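Local coordinates for protein glutamate--cysteine ligase GshA (Methylobacillus flagellatus KT, PDB 3K1T) that is probably a ligase of the glutamate–cysteine ligase family, which would join glutamate to cysteine through a gamma-glutamyl amide bond, at residues G54-P59 with E329-F334; Q253-V258 with D300-L305; E277-V282 with I293-S298; I281-A286 with E324-E329. One frame throughout, in Å; residues are numbered along the deposited sequence. Where two conformers were deposited one is given.

Contact 1. Residues G54-P59 with E329-F334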
# COMPACT_ATOMS: atom_id res chain seq x y z
N GLY A 54 -23.54 -9.79 16.68
CA GLY A 54 -23.15 -11.02 17.40
C GLY A 54 -23.67 -12.28 16.73
O GLY A 54 -22.96 -13.29 16.64
N PHE A 55 -24.93 -12.24 16.29
CA PHE A 55 -25.51 -13.35 15.51
C PHE A 55 -25.43 -13.16 13.98
O PHE A 55 -25.87 -14.04 13.19
CB PHE A 55 -26.95 -13.60 15.97
CG PHE A 55 -27.88 -12.44 15.78
CD1 PHE A 55 -28.39 -12.13 14.52
CD2 PHE A 55 -28.29 -11.69 16.87
CE1 PHE A 55 -29.27 -11.08 14.34
CE2 PHE A 55 -29.18 -10.63 16.69
CZ PHE A 55 -29.68 -10.34 15.44
N LYS A 56 -24.83 -12.05 13.56
CA LYS A 56 -24.76 -11.65 12.16
C LYS A 56 -23.72 -10.54 12.02
O LYS A 56 -23.56 -9.73 12.93
CB LYS A 56 -26.16 -11.04 11.77
CG LYS A 56 -26.37 -10.89 10.38
CD LYS A 56 -27.80 -10.73 10.00
CE LYS A 56 -27.91 -10.65 8.51
NZ LYS A 56 -28.94 -11.61 8.03
N LEU A 57 -23.04 -10.47 10.87
CA LEU A 57 -22.13 -9.38 10.55
C LEU A 57 -22.37 -8.98 9.08
O LEU A 57 -22.04 -9.74 8.19
CB LEU A 57 -20.66 -9.77 10.77
CG LEU A 57 -19.63 -8.71 10.41
CD1 LEU A 57 -19.75 -7.41 11.27
CD2 LEU A 57 -18.20 -9.34 10.48
N ALA A 58 -23.00 -7.83 8.86
CA ALA A 58 -23.53 -7.50 7.54
C ALA A 58 -23.29 -6.05 7.17
O ALA A 58 -23.28 -5.16 8.03
CB ALA A 58 -25.08 -7.86 7.44
N PRO A 59 -23.06 -5.81 5.88
CA PRO A 59 -23.01 -4.43 5.42
C PRO A 59 -24.40 -3.83 5.28
O PRO A 59 -25.34 -4.51 4.84
CB PRO A 59 -22.31 -4.56 4.05
CG PRO A 59 -22.79 -5.90 3.54
CD PRO A 59 -22.95 -6.78 4.77
N GLU A 329 -34.35 -6.58 5.85
CA GLU A 329 -34.10 -7.04 7.20
C GLU A 329 -33.18 -6.04 7.92
O GLU A 329 -32.10 -5.74 7.42
CB GLU A 329 -33.45 -8.42 7.15
CG GLU A 329 -32.80 -8.89 8.48
CD GLU A 329 -32.00 -10.17 8.34
OE1 GLU A 329 -32.20 -10.92 7.34
OE2 GLU A 329 -31.19 -10.45 9.27
N GLY A 330 -33.64 -5.54 9.05
CA GLY A 330 -32.82 -4.67 9.89
C GLY A 330 -31.80 -5.51 10.66
O GLY A 330 -32.11 -6.64 11.04
N VAL A 331 -30.59 -4.97 10.83
CA VAL A 331 -29.50 -5.67 11.56
C VAL A 331 -29.18 -4.84 12.78
O VAL A 331 -29.08 -3.63 12.70
CB VAL A 331 -28.26 -5.81 10.67
CG1 VAL A 331 -27.12 -6.60 11.41
CG2 VAL A 331 -28.65 -6.51 9.33
N TYR A 332 -29.08 -5.49 13.93
CA TYR A 332 -28.75 -4.81 15.18
C TYR A 332 -27.26 -4.55 15.24
O TYR A 332 -26.46 -5.31 14.65
CB TYR A 332 -29.15 -5.68 16.39
CG TYR A 332 -30.63 -5.66 16.64
CD1 TYR A 332 -31.20 -4.68 17.44
CD2 TYR A 332 -31.46 -6.63 16.09
CE1 TYR A 332 -32.57 -4.64 17.67
CE2 TYR A 332 -32.84 -6.60 16.30
CZ TYR A 332 -33.39 -5.59 17.09
OH TYR A 332 -34.76 -5.56 17.32
N THR A 333 -26.88 -3.47 15.92
CA THR A 333 -25.50 -3.35 16.39
C THR A 333 -25.51 -3.38 17.92
O THR A 333 -26.24 -2.61 18.55
CB THR A 333 -24.76 -2.09 15.93
OG1 THR A 333 -23.52 -1.96 16.69
CG2 THR A 333 -25.63 -0.79 16.09
N PHE A 334 -24.70 -4.27 18.51
CA PHE A 334 -24.56 -4.32 19.97
C PHE A 334 -23.21 -3.79 20.43
O PHE A 334 -22.89 -3.89 21.61
CB PHE A 334 -24.82 -5.73 20.51
CG PHE A 334 -26.20 -6.21 20.21
CD1 PHE A 334 -27.29 -5.55 20.74
CD2 PHE A 334 -26.41 -7.24 19.34
CE1 PHE A 334 -28.59 -5.96 20.44
CE2 PHE A 334 -27.70 -7.66 19.04
CZ PHE A 334 -28.80 -7.01 19.60
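K56 and E329 meet tip to tip in the protein interior, NZ of K56 donating to OE2 of E329 over 2.8 Å in a salt bridge. NZ approaches from above the carboxylate, 38° out of its plane. The lysine chain leaves with CG anti to the backbone N (chi1 -166°) and stays extended to CE, and its last torsion places NZ over the oxygen. The same ammonium also donates to the backbone oxygens of W231 and N234, so three acceptors satisfy it. E329 divides its work: OE2 takes the lysine, while OE1 accepts from W231 NE1 and the backbone N of Y236. Both carboxylate oxygens therefore have donors, which would probably steady a buried negative charge.

V331 CG2 sits 4.3 Å from K56 CE and equally 4.3 Å from A58 CB. F55 reaches two aromatic neighbours: its CZ is 4.2 Å from Y332 CD2, which lies at the edge of the F55 ring, and its CE2 comes to the edge of the F334 ring, 4.1 Å from F334 CE2. The hydroxyl of Y332 is satisfied by the carbonyl of E277, and V331 O by R51 NH1. The arrangement is a buried charge pair flanked by an aromatic cluster, at the junction where the chain passes from strand 324-329 of one antiparallel sheet to strand 335-337 of another, the one that also holds strand 57-63.

Contact 2. Residues Q253-V258 with D300-L305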
# COMPACT_ATOMS: atom_id res chain seq x y z
N GLN A 253 -50.68 -4.77 -0.16
CA GLN A 253 -49.48 -5.22 -0.88
C GLN A 253 -48.25 -5.05 0.01
O GLN A 253 -47.50 -5.98 0.26
CB GLN A 253 -49.30 -4.36 -2.16
CG GLN A 253 -47.90 -4.36 -2.80
CD GLN A 253 -47.87 -5.21 -4.06
OE1 GLN A 253 -48.48 -6.31 -4.09
NE2 GLN A 253 -47.22 -4.69 -5.13
N LEU A 254 -48.07 -3.84 0.53
CA LEU A 254 -46.92 -3.54 1.37
C LEU A 254 -46.94 -4.35 2.68
O LEU A 254 -45.91 -4.92 3.08
CB LEU A 254 -46.87 -2.05 1.67
CG LEU A 254 -45.60 -1.51 2.35
CD1 LEU A 254 -44.33 -1.87 1.60
CD2 LEU A 254 -45.70 0.02 2.50
N ALA A 255 -48.10 -4.40 3.34
CA ALA A 255 -48.28 -5.13 4.60
C ALA A 255 -47.93 -6.60 4.43
O ALA A 255 -47.29 -7.20 5.32
CB ALA A 255 -49.74 -4.97 5.15
N GLU A 256 -48.34 -7.19 3.31
CA GLU A 256 -48.12 -8.61 3.07
C GLU A 256 -46.63 -8.86 2.92
O GLU A 256 -46.11 -9.86 3.38
CB GLU A 256 -48.85 -9.10 1.81
CG GLU A 256 -50.38 -9.24 1.97
CD GLU A 256 -51.18 -9.31 0.64
OE1 GLU A 256 -50.61 -9.14 -0.49
OE2 GLU A 256 -52.42 -9.54 0.76
N LYS A 257 -45.95 -7.97 2.22
CA LYS A 257 -44.51 -8.13 2.03
C LYS A 257 -43.73 -7.94 3.33
O LYS A 257 -42.76 -8.66 3.56
CB LYS A 257 -43.99 -7.24 0.94
CG LYS A 257 -44.42 -7.76 -0.45
CD LYS A 257 -44.09 -6.79 -1.51
CE LYS A 257 -44.69 -7.23 -2.85
NZ LYS A 257 -43.76 -8.15 -3.46
N VAL A 258 -44.17 -7.02 4.17
CA VAL A 258 -43.57 -6.84 5.50
C VAL A 258 -43.76 -8.10 6.32
O VAL A 258 -42.80 -8.58 6.91
CB VAL A 258 -44.09 -5.58 6.22
CG1 VAL A 258 -43.67 -5.56 7.74
CG2 VAL A 258 -43.64 -4.33 5.47
N ASP A 300 -48.76 -4.20 10.73
CA ASP A 300 -49.64 -3.11 11.17
C ASP A 300 -48.96 -1.74 11.20
O ASP A 300 -49.62 -0.72 11.00
CB ASP A 300 -50.25 -3.42 12.53
CG ASP A 300 -51.51 -4.27 12.41
OD1 ASP A 300 -52.02 -4.48 11.28
OD2 ASP A 300 -52.01 -4.71 13.47
N ASP A 301 -47.66 -1.71 11.38
CA ASP A 301 -46.92 -0.46 11.36
C ASP A 301 -46.94 0.24 9.99
O ASP A 301 -46.68 1.43 9.94
CB ASP A 301 -45.44 -0.67 11.77
CG ASP A 301 -45.27 -1.06 13.23
OD1 ASP A 301 -46.19 -0.83 14.03
OD2 ASP A 301 -44.21 -1.60 13.58
N VAL A 302 -47.22 -0.46 8.90
CA VAL A 302 -47.36 0.24 7.61
C VAL A 302 -48.80 0.59 7.22
O VAL A 302 -49.03 1.23 6.19
CB VAL A 302 -46.65 -0.50 6.43
CG1 VAL A 302 -45.15 -0.64 6.73
CG2 VAL A 302 -47.27 -1.86 6.11
N ARG A 303 -49.77 0.18 8.05
CA ARG A 303 -51.17 0.48 7.82
C ARG A 303 -51.55 1.79 8.49
O ARG A 303 -51.09 2.11 9.59
CB ARG A 303 -52.05 -0.63 8.37
CG ARG A 303 -51.90 -1.94 7.66
CD ARG A 303 -52.78 -3.03 8.24
NE ARG A 303 -52.85 -4.16 7.32
CZ ARG A 303 -52.38 -5.38 7.54
NH1 ARG A 303 -51.82 -5.72 8.70
NH2 ARG A 303 -52.51 -6.30 6.59
N ASP A 304 -52.38 2.56 7.80
CA ASP A 304 -52.99 3.77 8.35
C ASP A 304 -51.93 4.75 8.87
O ASP A 304 -52.00 5.22 10.01
CB ASP A 304 -54.00 3.39 9.46
CG ASP A 304 -55.05 4.45 9.68
OD1 ASP A 304 -55.37 5.20 8.72
OD2 ASP A 304 -55.54 4.56 10.82
N LEU A 305 -50.93 5.02 8.03
CA LEU A 305 -49.84 5.92 8.40
C LEU A 305 -50.36 7.29 8.75
O LEU A 305 -51.35 7.77 8.16
CB LEU A 305 -48.87 6.08 7.21
CG LEU A 305 -48.13 4.85 6.72
CD1 LEU A 305 -47.30 5.26 5.52
CD2 LEU A 305 -47.26 4.28 7.82
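V302 and A255 are the residues whose CA atoms come nearest across this contact, and V302 can be followed atom by atom. Its CB is met by L254 CD2 at 4.1 Å. From there the valine forks. CG1, anti to the carbonyl carbon (chi1 -60°), reaches V258 CG2 at 4.2 Å, the two side chains sliding past each other in opposite directions. CG2 takes the other branch and lies 3.7 Å from A255 CA, against the helix backbone itself, which the small alanine allows. Three residues of the helix thus meet one valine.

R303 lays a face of its guanidinium over the A255 methyl, off-centre toward the rim, with R303 NH2 3.4 Å from A255 CB. The guanidinium is held by R303 NH1 donating to D300 OD1 at 2.9 Å, on the anti side but tilted 29° out of the carboxylate plane, with an N-H...O angle of 152°. A second carboxylate, that of E252, forms a salt bridge with R303 NH2.

In the chain, 300-305 links strand 291-296 to helix 307-314; V302 and V258 both also touch V296 of that strand, while L254 and V258 rest on strand 324-329, so helix 251-272 packs on the sheet, with V302 beside it.

Contact 3. Residues E277-V282 with I293-S298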
# COMPACT_ATOMS: atom_id res chain seq x y z
N GLU A 277 -36.45 -8.49 18.84
CA GLU A 277 -37.55 -8.40 17.87
C GLU A 277 -37.02 -8.19 16.45
O GLU A 277 -36.18 -7.32 16.24
CB GLU A 277 -38.44 -7.20 18.19
CG GLU A 277 -39.08 -7.16 19.58
CD GLU A 277 -40.10 -6.04 19.66
OE1 GLU A 277 -41.14 -6.14 18.99
OE2 GLU A 277 -39.84 -5.03 20.36
N PRO A 278 -37.51 -8.97 15.47
CA PRO A 278 -37.18 -8.66 14.08
C PRO A 278 -37.68 -7.26 13.72
O PRO A 278 -38.72 -6.83 14.23
CB PRO A 278 -37.94 -9.71 13.28
CG PRO A 278 -38.21 -10.83 14.23
CD PRO A 278 -38.29 -10.22 15.59
N PHE A 279 -36.94 -6.56 12.86
CA PHE A 279 -37.37 -5.28 12.33
C PHE A 279 -37.02 -5.20 10.88
O PHE A 279 -36.11 -5.88 10.41
CB PHE A 279 -36.87 -4.06 13.15
CG PHE A 279 -35.41 -3.70 12.97
CD1 PHE A 279 -34.40 -4.42 13.62
CD2 PHE A 279 -35.05 -2.60 12.18
CE1 PHE A 279 -33.01 -4.04 13.50
CE2 PHE A 279 -33.70 -2.20 12.06
CZ PHE A 279 -32.67 -2.94 12.70
N VAL A 280 -37.79 -4.37 10.17
CA VAL A 280 -37.62 -4.16 8.74
C VAL A 280 -37.44 -2.69 8.46
O VAL A 280 -38.11 -1.86 9.07
CB VAL A 280 -38.81 -4.74 7.95
CG1 VAL A 280 -38.87 -4.17 6.50
CG2 VAL A 280 -38.71 -6.30 7.98
N ILE A 281 -36.50 -2.38 7.55
CA ILE A 281 -36.28 -1.02 7.11
C ILE A 281 -37.05 -0.91 5.78
O ILE A 281 -36.83 -1.69 4.87
CB ILE A 281 -34.80 -0.71 6.88
CG1 ILE A 281 -33.96 -1.01 8.13
CG2 ILE A 281 -34.58 0.79 6.46
CD1 ILE A 281 -32.43 -0.95 7.86
N VAL A 282 -37.95 0.07 5.72
CA VAL A 282 -38.74 0.38 4.52
C VAL A 282 -38.14 1.62 3.87
O VAL A 282 -38.11 2.70 4.46
CB VAL A 282 -40.23 0.60 4.86
CG1 VAL A 282 -41.07 0.78 3.57
CG2 VAL A 282 -40.79 -0.56 5.73
N ILE A 293 -37.34 6.89 4.63
CA ILE A 293 -37.00 5.67 5.36
C ILE A 293 -37.77 5.59 6.68
O ILE A 293 -37.92 6.59 7.40
CB ILE A 293 -35.50 5.59 5.67
CG1 ILE A 293 -34.67 5.63 4.38
CG2 ILE A 293 -35.16 4.34 6.50
CD1 ILE A 293 -33.22 6.04 4.61
N MSE A 294 -38.29 4.40 6.99
CA MSE A 294 -38.90 4.13 8.31
C MSE A 294 -38.59 2.69 8.70
O MSE A 294 -38.34 1.85 7.82
CB MSE A 294 -40.41 4.37 8.31
CG MSE A 294 -41.20 3.47 7.41
SE MSE A 294 -43.14 3.85 7.38
CE MSE A 294 -43.66 3.30 9.22
N THR A 295 -38.64 2.39 9.99
CA THR A 295 -38.46 1.01 10.46
C THR A 295 -39.77 0.53 11.03
O THR A 295 -40.52 1.29 11.62
CB THR A 295 -37.32 0.84 11.52
OG1 THR A 295 -37.54 1.73 12.61
CG2 THR A 295 -35.92 1.13 10.90
N VAL A 296 -40.04 -0.76 10.84
CA VAL A 296 -41.26 -1.37 11.32
C VAL A 296 -40.97 -2.70 12.00
O VAL A 296 -39.98 -3.37 11.68
CB VAL A 296 -42.30 -1.59 10.16
CG1 VAL A 296 -42.72 -0.25 9.54
CG2 VAL A 296 -41.79 -2.54 9.11
N LYS A 297 -41.82 -3.05 12.96
CA LYS A 297 -41.75 -4.36 13.63
C LYS A 297 -42.98 -5.22 13.37
O LYS A 297 -43.04 -6.35 13.81
CB LYS A 297 -41.55 -4.15 15.13
CG LYS A 297 -40.15 -3.61 15.47
CD LYS A 297 -40.00 -3.39 16.95
CE LYS A 297 -38.53 -3.28 17.37
NZ LYS A 297 -38.33 -3.12 18.86
N SER A 298 -43.95 -4.72 12.61
CA SER A 298 -45.10 -5.53 12.22
C SER A 298 -45.75 -4.94 10.97
O SER A 298 -45.56 -3.76 10.65
CB SER A 298 -46.13 -5.58 13.35
OG SER A 298 -46.82 -4.37 13.40
O HOH W 1 -41.03 -7.85 14.96
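The antiparallel beta hairpin of strands 280-285 and 291-296 pairs V280 with V296 and V282 with M294 as hydrogen-bonded pairs, with I281 and T295 forming the non-hydrogen-bonded pair between them. V280 N donates to V296 O at 2.8 Å with an N-H...O angle of 165°, and V296 N returns a bond to V280 O. V282 N to M294 O is the straightest, at 170°; M294 N to V282 O completes the set at 3.1 Å.

The side chains divide by face. On one, V296 CG2 wedges between two valines, 3.9 Å from V280 CB and 4.0 Å from V282 CG2, while V282 CB rests against CG of M294, which was deposited as selenomethionine. This face turns to helices 251-272 and 307-314, and the hairpin is the outer half of a four-stranded antiparallel sheet in which 291-296 is an outermost strand. On the other face T295 CG2, anti to its carbonyl carbon, lies side by side with I281 CG1 and touches the edge of the F279 ring, 4.0 Å from F279 CD2.

Beyond the strands the two segments are joined by water 1, which donates to P278 O and K297 O. K297 crosses E277 at about a right angle, NZ of K297 standing 2.9 Å from E277 OE2 and well above its carboxylate plane; E277 was modelled in two conformers, so this salt bridge may not be permanent. An alanine in place of K297 would probably leave the E277 carboxylate without its mate and open a gap where K297 CG packs on F279 CB at 4.0 Å.

Contact 4. Residues I281-A286 with E324-E329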
# COMPACT_ATOMS: atom_id res chain seq x y z
N ILE A 281 -36.50 -2.38 7.55
CA ILE A 281 -36.28 -1.02 7.11
C ILE A 281 -37.05 -0.91 5.78
O ILE A 281 -36.83 -1.69 4.87
CB ILE A 281 -34.80 -0.71 6.88
CG1 ILE A 281 -33.96 -1.01 8.13
CG2 ILE A 281 -34.58 0.79 6.46
CD1 ILE A 281 -32.43 -0.95 7.86
N VAL A 282 -37.95 0.07 5.72
CA VAL A 282 -38.74 0.38 4.52
C VAL A 282 -38.14 1.62 3.87
O VAL A 282 -38.11 2.70 4.46
CB VAL A 282 -40.23 0.60 4.86
CG1 VAL A 282 -41.07 0.78 3.57
CG2 VAL A 282 -40.79 -0.56 5.73
N LYS A 283 -37.65 1.43 2.64
CA LYS A 283 -36.97 2.49 1.89
C LYS A 283 -37.81 2.87 0.64
O LYS A 283 -37.93 2.06 -0.27
CB LYS A 283 -35.58 2.02 1.44
CG LYS A 283 -34.64 1.43 2.55
CD LYS A 283 -33.56 0.44 1.95
CE LYS A 283 -32.50 -0.05 2.98
NZ LYS A 283 -31.32 0.94 3.08
N ALA A 284 -38.38 4.08 0.62
CA ALA A 284 -39.16 4.55 -0.53
C ALA A 284 -38.20 5.36 -1.41
O ALA A 284 -37.75 6.43 -0.98
CB ALA A 284 -40.33 5.42 -0.08
N ASP A 285 -37.87 4.85 -2.59
CA ASP A 285 -36.93 5.50 -3.51
C ASP A 285 -37.65 6.40 -4.52
O ASP A 285 -38.41 5.90 -5.34
CB ASP A 285 -36.14 4.47 -4.28
CG ASP A 285 -35.14 5.11 -5.28
OD1 ASP A 285 -34.71 6.26 -5.08
OD2 ASP A 285 -34.79 4.44 -6.26
N ALA A 286 -37.43 7.70 -4.42
CA ALA A 286 -38.00 8.69 -5.34
C ALA A 286 -36.92 9.27 -6.27
O ALA A 286 -37.05 10.39 -6.76
CB ALA A 286 -38.77 9.78 -4.58
N GLU A 324 -39.92 2.73 -6.48
CA GLU A 324 -39.62 1.42 -5.94
C GLU A 324 -39.62 1.56 -4.44
O GLU A 324 -39.22 2.60 -3.91
CB GLU A 324 -38.23 0.91 -6.38
CG GLU A 324 -37.94 -0.56 -5.94
CD GLU A 324 -36.59 -1.11 -6.47
OE1 GLU A 324 -35.54 -0.42 -6.39
OE2 GLU A 324 -36.59 -2.26 -6.95
N VAL A 325 -40.08 0.52 -3.77
CA VAL A 325 -39.98 0.42 -2.30
C VAL A 325 -39.16 -0.82 -2.01
O VAL A 325 -39.50 -1.91 -2.48
CB VAL A 325 -41.36 0.35 -1.61
CG1 VAL A 325 -41.21 0.20 -0.10
CG2 VAL A 325 -42.26 1.59 -1.96
N ILE A 326 -38.07 -0.64 -1.26
CA ILE A 326 -37.21 -1.74 -0.86
C ILE A 326 -37.44 -2.01 0.62
O ILE A 326 -37.46 -1.08 1.44
CB ILE A 326 -35.69 -1.40 -1.10
CG1 ILE A 326 -35.45 -1.09 -2.58
CG2 ILE A 326 -34.79 -2.61 -0.67
CD1 ILE A 326 -34.25 -0.22 -2.89
N LEU A 327 -37.67 -3.28 0.94
CA LEU A 327 -37.84 -3.73 2.31
C LEU A 327 -36.63 -4.56 2.67
O LEU A 327 -36.32 -5.52 1.99
CB LEU A 327 -39.11 -4.58 2.42
CG LEU A 327 -40.40 -3.83 2.08
CD1 LEU A 327 -40.68 -3.89 0.59
CD2 LEU A 327 -41.58 -4.40 2.91
N GLN A 328 -35.91 -4.17 3.73
CA GLN A 328 -34.71 -4.91 4.11
C GLN A 328 -34.79 -5.35 5.58
O GLN A 328 -35.22 -4.60 6.44
CB GLN A 328 -33.45 -4.08 3.88
CG GLN A 328 -32.15 -4.90 4.01
CD GLN A 328 -30.88 -4.06 3.93
OE1 GLN A 328 -30.82 -2.95 4.46
NE2 GLN A 328 -29.87 -4.59 3.23
N GLU A 329 -34.35 -6.58 5.85
CA GLU A 329 -34.10 -7.04 7.20
C GLU A 329 -33.18 -6.04 7.92
O GLU A 329 -32.10 -5.74 7.42
CB GLU A 329 -33.45 -8.42 7.15
CG GLU A 329 -32.80 -8.89 8.48
CD GLU A 329 -32.00 -10.17 8.34
OE1 GLU A 329 -32.20 -10.92 7.34
OE2 GLU A 329 -31.19 -10.45 9.27
O HOH W 2 -29.53 -0.63 4.72
O HOH W 3 -35.02 2.09 -7.29
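I281 pairs with Q328 through two backbone bonds, I281 N to Q328 O at 2.8 Å and Q328 N to I281 O at 2.9 Å. V282, the next residue, puts its side chain on the other face, in a non-hydrogen-bonded pair with L327; its CG1, anti to the backbone N, crosses to V325 CG1 at 3.7 Å.

K283 returns to the face of I281 and again forms a backbone pair, here with I326: K283 N donates to I326 O, and I326 N to K283 O. Its aliphatic chain passes over the neighbour, K283 CD 4.2 Å from I326 CB, and runs on to Q328. The fourth torsion (chi4 -86°) bends NZ away from the extended line, and water 2 fills the step, accepting from K283 NZ at 2.9 Å and donating to Q328 OE1 at 2.7 Å. An alanine in its place would probably leave water 2 without its ammonium donor, break the water-mediated link to Q328 OE1, and uncover the flank of I326. A284 and V325 follow as a non-hydrogen-bonded pair.

D285 closes the register, its N bonded to E324 O at 2.9 Å. The acids D285 and E324 are bridged by water 3, which donates to D285 OD2 and E324 OE1; outside partners, K208 at D285 OD1 and S209 at E324 OE2, would probably ease the proximity of like charges. With strands crossing at 162°, this is regular antiparallel pairing of the two central strands in a four-stranded sheet, helix 251-272 packing on the L327 face and helix 210-226 on that of I326 and Q328.

How the contacts relate
Contacts 3 and 4 are the pairings along the two edges of strand 280-285, sharing I281 and V282, with centres about 10 Å apart; together they make three neighbouring strands of one sheet. Contact 2, helix against the loop 300-305, lies on that sheet through both its segments: V302 CG1 is 3.7 Å from V296 CG1 on the loop side, and L254 CD1 4.1 Å from V325 CG1 on the helix side. Its centre is about 10 Å from contact 3 and 12 Å from contact 4. Contact 1 carries the chain onward from E329, which it shares with contact 4, and joins contact 3 through G330 N to F279 O at 2.8 Å. Contacts 1 and 2 do not touch, their nearest atoms being about 9 Å apart. A glycerol, probably from the crystallisation liquor, lies beside contact 2.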